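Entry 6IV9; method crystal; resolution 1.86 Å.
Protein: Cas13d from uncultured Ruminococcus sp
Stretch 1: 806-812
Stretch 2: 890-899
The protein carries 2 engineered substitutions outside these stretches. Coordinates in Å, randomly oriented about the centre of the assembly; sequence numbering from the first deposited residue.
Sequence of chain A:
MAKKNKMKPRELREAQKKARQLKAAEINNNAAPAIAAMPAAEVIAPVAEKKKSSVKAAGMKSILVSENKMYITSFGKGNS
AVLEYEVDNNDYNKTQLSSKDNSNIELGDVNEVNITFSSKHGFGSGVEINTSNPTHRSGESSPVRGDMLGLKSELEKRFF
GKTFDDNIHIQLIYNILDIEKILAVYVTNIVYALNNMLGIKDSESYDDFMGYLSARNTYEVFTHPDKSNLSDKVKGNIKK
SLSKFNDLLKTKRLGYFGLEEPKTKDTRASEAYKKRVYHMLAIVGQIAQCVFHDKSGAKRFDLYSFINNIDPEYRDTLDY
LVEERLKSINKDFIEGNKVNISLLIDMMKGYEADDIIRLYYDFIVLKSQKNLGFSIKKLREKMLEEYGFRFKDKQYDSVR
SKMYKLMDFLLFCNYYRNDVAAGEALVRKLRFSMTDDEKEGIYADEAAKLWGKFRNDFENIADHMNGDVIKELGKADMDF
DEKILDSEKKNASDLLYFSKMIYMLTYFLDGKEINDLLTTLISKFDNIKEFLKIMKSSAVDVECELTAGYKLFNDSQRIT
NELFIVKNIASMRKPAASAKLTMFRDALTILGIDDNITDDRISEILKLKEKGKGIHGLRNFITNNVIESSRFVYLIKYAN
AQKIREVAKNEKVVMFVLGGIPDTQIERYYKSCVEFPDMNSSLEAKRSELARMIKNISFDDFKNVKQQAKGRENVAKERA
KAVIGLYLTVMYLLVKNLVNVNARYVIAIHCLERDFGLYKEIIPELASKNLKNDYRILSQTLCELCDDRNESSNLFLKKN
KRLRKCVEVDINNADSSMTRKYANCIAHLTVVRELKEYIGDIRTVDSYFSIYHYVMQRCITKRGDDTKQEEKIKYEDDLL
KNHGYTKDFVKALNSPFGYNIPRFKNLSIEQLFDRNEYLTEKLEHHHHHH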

# COMPACT_ATOMS: atom_id res chain seq x y z
N CYS A 806 -25.80 21.98 -0.79
CA CYS A 806 -24.41 22.39 -0.49
C CYS A 806 -23.52 22.08 -1.69
O CYS A 806 -22.73 22.92 -2.06
N VAL A 807 -23.68 20.91 -2.28
CA VAL A 807 -22.86 20.52 -3.46
C VAL A 807 -23.17 21.46 -4.62
O VAL A 807 -22.27 21.77 -5.37
N GLU A 808 -24.42 21.87 -4.77
CA GLU A 808 -24.79 22.78 -5.87
C GLU A 808 -24.05 24.11 -5.69
O GLU A 808 -23.57 24.64 -6.66
N VAL A 809 -23.95 24.59 -4.46
CA VAL A 809 -23.22 25.86 -4.21
C VAL A 809 -21.74 25.69 -4.55
O VAL A 809 -21.18 26.58 -5.14
N ASP A 810 -21.16 24.56 -4.16
CA ASP A 810 -19.73 24.26 -4.43
C ASP A 810 -19.49 24.18 -5.94
O ASP A 810 -18.53 24.72 -6.38
N ILE A 811 -20.41 23.57 -6.69
CA ILE A 811 -20.22 23.46 -8.16
C ILE A 811 -20.15 24.86 -8.79
O ILE A 811 -19.34 25.08 -9.66
N ASN A 812 -21.03 25.74 -8.33
CA ASN A 812 -21.14 27.14 -8.83
C ASN A 812 -19.89 27.96 -8.48
O ASN A 812 -19.59 28.88 -9.21
N VAL A 890 -11.38 24.38 -1.37
CA VAL A 890 -11.27 22.89 -1.38
C VAL A 890 -12.63 22.33 -1.81
O VAL A 890 -12.66 21.50 -2.66
N LYS A 891 -13.71 22.84 -1.24
CA LYS A 891 -15.07 22.34 -1.58
C LYS A 891 -15.38 22.58 -3.06
O LYS A 891 -15.94 21.72 -3.67
N ALA A 892 -15.02 23.75 -3.58
CA ALA A 892 -15.27 24.05 -5.00
C ALA A 892 -14.46 23.09 -5.88
O ALA A 892 -15.00 22.53 -6.80
N LEU A 893 -13.20 22.90 -5.54
CA LEU A 893 -12.30 22.01 -6.32
C LEU A 893 -12.80 20.56 -6.28
O LEU A 893 -12.65 19.88 -7.24
N ASN A 894 -13.38 20.15 -5.16
CA ASN A 894 -13.86 18.77 -4.92
C ASN A 894 -15.30 18.58 -5.41
O ASN A 894 -15.77 17.48 -5.37
N SER A 895 -15.90 19.61 -6.00
CA SER A 895 -17.32 19.58 -6.43
C SER A 895 -17.58 18.46 -7.44
O SER A 895 -18.63 17.89 -7.41
N PRO A 896 -16.63 18.07 -8.31
CA PRO A 896 -16.84 16.96 -9.23
C PRO A 896 -17.11 15.62 -8.50
O PRO A 896 -17.68 14.77 -9.07
N PHE A 897 -16.63 15.50 -7.26
CA PHE A 897 -16.74 14.29 -6.43
C PHE A 897 -18.00 14.35 -5.57
O PHE A 897 -18.27 13.41 -4.88
N GLY A 898 -18.78 15.41 -5.73
CA GLY A 898 -19.97 15.68 -4.92
C GLY A 898 -21.02 14.59 -4.99
O GLY A 898 -21.72 14.41 -4.03
N TYR A 899 -21.09 13.86 -6.10
CA TYR A 899 -22.10 12.79 -6.28
C TYR A 899 -21.91 11.67 -5.25
O TYR A 899 -22.84 10.94 -5.04

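The contact is small, about 304 Å² summed over both sides, and it works by close backbone approach more than by interlocking side chains. One face of the helix 806-812 lies against the end of a second helix and the 3-10 turn that follows it. Residues one helical turn apart, Val807 and Ile811, together with Asp810 between them, supply everything that this helix contributes of any size.

Asp810 is the centre. Its CA sits 4.5 Å from the CA of Ala892, the closest of the paired CA distances. The CA-to-CB bond of Ala892 runs sideways, and its CA comes within 3.6 Å of Asp810 O, with an angle of 150° at the hydrogen, a CA-H...O contact of the kind that small residues allow between closely packed backbones.

The side chain of Asp810 leaves its backbone toward the second stretch in the m rotamer (chi1 -61°, chi2 -36°). This lays the carboxylate beside Lys891, with OD1 3.5 Å from Lys891 CB. The CA-to-CB bond of Lys891 also points toward the other stretch, and the side chain takes chi1 m, chi2 t at -157°, chi3 m and chi4 t. With chi3 at -74° the chain bends, and Lys891 NZ lies 4.2 Å from Asp810 OD1. That is beyond a salt bridge, so the opposite charges are near each other without a direct pairing, and the closest touch between the two residues is made by the lysine's CB. The other carboxylate oxygen, Asp810 OD2, lies 3.1 Å from Cys806 O; both are acceptors, so this approach is no hydrogen bond.

Ser895 fills the next position. Its CA-to-CB bond points toward the first helix, and its CB packs 3.7 Å from Ile811 N, 3.8 Å from Asp810 C and 4.2 Å from Asp810 CB. The chi1 is p, at 62°, and the reason can be read locally: this setting brings OG back to Ala892 O, where it donates a hydrogen bond of 2.7 Å. The same carbonyl accepts the backbone N of Ser895 at 3.2 Å. With its hydroxyl turned to its own stretch, serine offers the helix its CB as an apolar surface.

Ile811 shows that direction at CB is not the whole story. Its CA-to-CB bond points away, yet with chi1 m its CG1 still lies 3.8 Å from Ser895 CB; chi2 is t. Val807, in the t rotamer, leaves its backbone sideways and sets CG1 4.0 Å from Gly898 CA. Here glycine matters: an ideal CB on Gly898 would point toward the helix and fall 2.6 Å from Val807 CG1, a clash.

No hydrogen bond crosses between the stretches. The rule to be read is one of small residues, alanine, serine and glycine, set where the backbones come close, with the Ser895 hydroxyl bonded within its own stretch.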

# COMPACT_ATOMS: atom_id res chain seq x y z
CB CYS A 806 -23.88 21.65 0.72
SG CYS A 806 -24.58 22.24 2.28
CB VAL A 807 -23.11 19.05 -3.85
CG1 VAL A 807 -22.54 18.71 -5.21
CG2 VAL A 807 -22.58 18.11 -2.78
CB GLU A 808 -26.31 22.95 -5.92
CG GLU A 808 -27.03 21.76 -6.51
CD GLU A 808 -28.54 21.85 -6.46
OE1 GLU A 808 -29.05 22.85 -5.96
OE2 GLU A 808 -29.20 20.94 -6.92
CB VAL A 809 -23.41 26.29 -2.75
CG1 VAL A 809 -22.48 27.43 -2.41
CG2 VAL A 809 -24.85 26.68 -2.50
CB ASP A 810 -19.28 23.06 -3.61
CG ASP A 810 -19.40 23.30 -2.12
OD1 ASP A 810 -19.15 24.44 -1.69
OD2 ASP A 810 -19.73 22.36 -1.39
CB ILE A 811 -21.37 22.65 -8.79
CG1 ILE A 811 -21.29 21.16 -8.45
CG2 ILE A 811 -21.40 22.84 -10.28
CD1 ILE A 811 -22.55 20.42 -8.75
CB ASN A 812 -22.51 27.71 -8.52
CG ASN A 812 -23.55 27.00 -9.36
OD1 ASN A 812 -23.39 26.86 -10.56
ND2 ASN A 812 -24.58 26.49 -8.73
CB VAL A 890 -10.89 22.37 0.02
CG1 VAL A 890 -10.94 20.86 0.09
CG2 VAL A 890 -9.54 22.88 0.48
CB LYS A 891 -16.10 22.98 -0.65
CG LYS A 891 -15.81 22.79 0.82
CD LYS A 891 -17.01 22.90 1.70
CE LYS A 891 -17.49 24.31 1.88
NZ LYS A 891 -18.83 24.37 2.51
CB ALA A 892 -14.87 25.47 -5.26
CB LEU A 893 -10.88 22.15 -5.79
CG LEU A 893 -10.19 23.45 -6.17
CD1 LEU A 893 -8.87 23.59 -5.45
CD2 LEU A 893 -10.01 23.56 -7.67
CB ASN A 894 -13.82 18.43 -3.43
CG ASN A 894 -12.43 18.11 -2.93
OD1 ASN A 894 -11.54 17.84 -3.71
ND2 ASN A 894 -12.27 18.10 -1.63
CB SER A 895 -17.83 20.92 -6.89
OG SER A 895 -17.13 21.39 -8.01
CB PRO A 896 -15.51 16.88 -9.99
CG PRO A 896 -14.99 18.28 -9.95
CD PRO A 896 -15.40 18.78 -8.59
CB PHE A 897 -15.52 14.16 -5.51
CG PHE A 897 -14.21 14.36 -6.22
CD1 PHE A 897 -14.01 13.84 -7.48
CD2 PHE A 897 -13.18 15.07 -5.63
CE1 PHE A 897 -12.81 14.02 -8.14
CE2 PHE A 897 -11.98 15.25 -6.28
CZ PHE A 897 -11.80 14.72 -7.53
CB TYR A 899 -22.10 12.31 -7.72
CG TYR A 899 -20.89 11.50 -8.05
CD1 TYR A 899 -19.70 12.11 -8.38
CD2 TYR A 899 -20.92 10.13 -7.96
CE1 TYR A 899 -18.57 11.37 -8.65
CE2 TYR A 899 -19.81 9.37 -8.23
CZ TYR A 899 -18.63 9.99 -8.56
OH TYR A 899 -17.53 9.25 -8.81